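Local coordinates for protein PrgB (Enterococcus faecalis, PDB 6EVU) that promotes cell aggregation, biofilm formation and conjugation by binding and compacting DNA, this piece being the adhesin domain of the cell-wall-anchored protein, at residues A129-E134 and T171-K176. Numbering follows the deposited sequence.
Sequences AEFVYE and TRLTIK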
loop_
_atom_site.group_PDB
_atom_site.type_symbol
_atom_site.label_atom_id
_atom_site.label_comp_id
_atom_site.label_asym_id
_atom_site.label_seq_id
_atom_site.Cartn_x
_atom_site.Cartn_y
_atom_site.Cartn_z
ATOM N N ALA A 129 14.541 -5.113 8.596
ATOM C CA ALA A 129 14.061 -3.999 7.776
ATOM C C ALA A 129 13.356 -2.957 8.639
ATOM O O ALA A 129 12.781 -3.270 9.670
ATOM C CB ALA A 129 13.112 -4.507 6.673
ATOM N N GLU A 130 13.454 -1.699 8.215
ATOM C CA GLU A 130 12.716 -0.579 8.800
ATOM C C GLU A 130 11.714 -0.082 7.789
ATOM O O GLU A 130 12.096 0.290 6.680
ATOM C CB GLU A 130 13.667 0.558 9.171
ATOM C CG GLU A 130 14.485 0.213 10.397
ATOM C CD GLU A 130 15.567 1.239 10.719
ATOM O OE1 GLU A 130 15.839 2.114 9.868
ATOM O OE2 GLU A 130 16.173 1.155 11.820
ATOM N N PHE A 131 10.421 -0.135 8.146
ATOM C CA PHE A 131 9.357 0.454 7.330
ATOM C C PHE A 131 8.930 1.751 8.013
ATOM O O PHE A 131 8.400 1.704 9.117
ATOM C CB PHE A 131 8.182 -0.522 7.290
ATOM C CG PHE A 131 8.382 -1.709 6.368
ATOM C CD1 PHE A 131 9.492 -2.555 6.462
ATOM C CD2 PHE A 131 7.426 -1.946 5.376
ATOM C CE1 PHE A 131 9.641 -3.636 5.552
ATOM C CE2 PHE A 131 7.601 -3.015 4.457
ATOM C CZ PHE A 131 8.674 -3.850 4.597
ATOM N N VAL A 132 9.148 2.897 7.371
ATOM C CA VAL A 132 8.801 4.200 7.938
ATOM C C VAL A 132 7.571 4.731 7.243
ATOM O O VAL A 132 7.561 4.946 6.019
ATOM C CB VAL A 132 9.957 5.193 7.805
ATOM C CG1 VAL A 132 9.532 6.571 8.370
ATOM C CG2 VAL A 132 11.204 4.579 8.493
ATOM N N TYR A 133 6.513 4.921 8.035
ATOM C CA TYR A 133 5.210 5.412 7.580
ATOM C C TYR A 133 5.024 6.849 8.020
ATOM O O TYR A 133 5.239 7.159 9.177
ATOM C CB TYR A 133 4.105 4.581 8.218
ATOM C CG TYR A 133 4.160 3.139 7.804
ATOM C CD1 TYR A 133 4.916 2.184 8.524
ATOM C CD2 TYR A 133 3.372 2.705 6.718
ATOM C CE1 TYR A 133 4.888 0.812 8.127
ATOM C CE2 TYR A 133 3.389 1.369 6.338
ATOM C CZ TYR A 133 4.128 0.466 7.048
ATOM O OH TYR A 133 4.184 -0.868 6.751
ATOM N N GLU A 134 4.604 7.709 7.087
ATOM C CA GLU A 134 4.340 9.085 7.433
ATOM C C GLU A 134 3.031 9.490 6.799
ATOM O O GLU A 134 2.900 9.459 5.571
ATOM C CB GLU A 134 5.487 10.007 6.990
ATOM C CG GLU A 134 5.268 11.376 7.552
ATOM C CD GLU A 134 6.457 12.299 7.400
ATOM O OE1 GLU A 134 7.600 11.858 7.036
ATOM O OE2 GLU A 134 6.233 13.523 7.667
ATOM N N THR A 171 -0.358 7.984 2.564
ATOM C CA THR A 171 0.714 7.622 3.473
ATOM C C THR A 171 1.988 7.447 2.659
ATOM O O THR A 171 1.976 6.728 1.643
ATOM C CB THR A 171 0.416 6.308 4.219
ATOM O OG1 THR A 171 -0.874 6.418 4.886
ATOM C CG2 THR A 171 1.488 6.020 5.240
ATOM N N ARG A 172 3.084 8.035 3.136
ATOM C CA ARG A 172 4.410 7.789 2.555
ATOM C C ARG A 172 5.033 6.591 3.258
ATOM O O ARG A 172 4.957 6.444 4.495
ATOM C CB ARG A 172 5.331 9.026 2.700
ATOM C CG ARG A 172 6.712 8.754 2.000
ATOM C CD ARG A 172 7.364 10.072 1.644
ATOM N NE ARG A 172 7.632 10.799 2.864
ATOM C CZ ARG A 172 7.869 12.107 2.940
ATOM N NH1 ARG A 172 7.863 12.878 1.846
ATOM N NH2 ARG A 172 8.106 12.639 4.136
ATOM N N LEU A 173 5.619 5.687 2.457
ATOM C CA LEU A 173 6.336 4.527 2.974
ATOM C C LEU A 173 7.762 4.556 2.430
ATOM O O LEU A 173 7.963 4.606 1.200
ATOM C CB LEU A 173 5.640 3.197 2.588
ATOM C CG LEU A 173 6.396 1.899 2.896
ATOM C CD1 LEU A 173 6.719 1.773 4.410
ATOM C CD2 LEU A 173 5.503 0.762 2.507
ATOM N N THR A 174 8.740 4.561 3.340
ATOM C CA THR A 174 10.161 4.467 2.968
ATOM C C THR A 174 10.745 3.274 3.689
ATOM O O THR A 174 10.541 3.118 4.897
ATOM C CB THR A 174 10.908 5.735 3.396
ATOM O OG1 THR A 174 10.266 6.901 2.846
ATOM C CG2 THR A 174 12.382 5.634 2.966
ATOM N N ILE A 175 11.447 2.392 2.949
ATOM C CA ILE A 175 11.873 1.089 3.468
ATOM C C ILE A 175 13.393 1.010 3.443
ATOM O O ILE A 175 14.020 1.362 2.441
ATOM C CB ILE A 175 11.269 -0.060 2.641
ATOM C CG1 ILE A 175 9.741 -0.067 2.795
ATOM C CG2 ILE A 175 11.873 -1.469 3.061
ATOM C CD1 ILE A 175 8.975 -0.843 1.699
ATOM N N LYS A 176 13.992 0.523 4.533
ATOM C CA LYS A 176 15.417 0.244 4.545
ATOM C C LYS A 176 15.612 -1.226 4.832
ATOM O O LYS A 176 14.999 -1.757 5.762
ATOM C CB LYS A 176 16.159 1.062 5.593
ATOM C CG LYS A 176 16.232 2.522 5.322
ATOM C CD LYS A 176 17.109 3.143 6.399
ATOM C CE LYS A 176 17.050 4.647 6.348
ATOM N NZ LYS A 176 17.892 5.264 7.435
HETATM O O HOH W 1 17.614 4.096 10.035
HETATM O O HOH W 2 8.416 7.413 4.826
HETATM O O HOH W 3 8.658 9.828 5.734
#
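Glu130, Val132 and Glu134 pair with Lys176, Thr174 and Arg172 through reciprocal N-H to C=O bonds, joining two antiparallel strands whose axes approach to 4.7 Å. On the face opposite these side chains, the non-hydrogen-bonded pairs carry the apolar packing. Ile175 lies beside Phe131 with CG1 over one face of the ring, 4.0 Å from its centroid, while Ile175 CD1 reaches Phe131 CE2. Leu173 CD1 makes the same CH-pi contact with Tyr133, 15° off the ring normal; with CG anti to the backbone N, chi2 of 58° puts CD1 over the ring. Beyond the pair, Phe131 meets Tyr114 edge-to-face and Tyr133 packs on Phe149.

The other face, apart from Val132, carries polar and charged side chains. Arg172 NH2 donates to Glu134 OE1 at 3.0 Å in a salt bridge, entering from above the carboxylate plane, which stands 81° from the guanidinium. A water donates to Glu134 OE1 and accepts from Arg172 NE, giving a second link. Between Glu130 OE1 and Lys176 NZ, 4.5 Å apart, another water bridges the opposite charges. Thr174 OG1 bonds to Ser281 OG. Flanked by strands 110-115 and 280-287, this pair forms the middle of the large antiparallel sheet of the glucan-binding protein C-like fold.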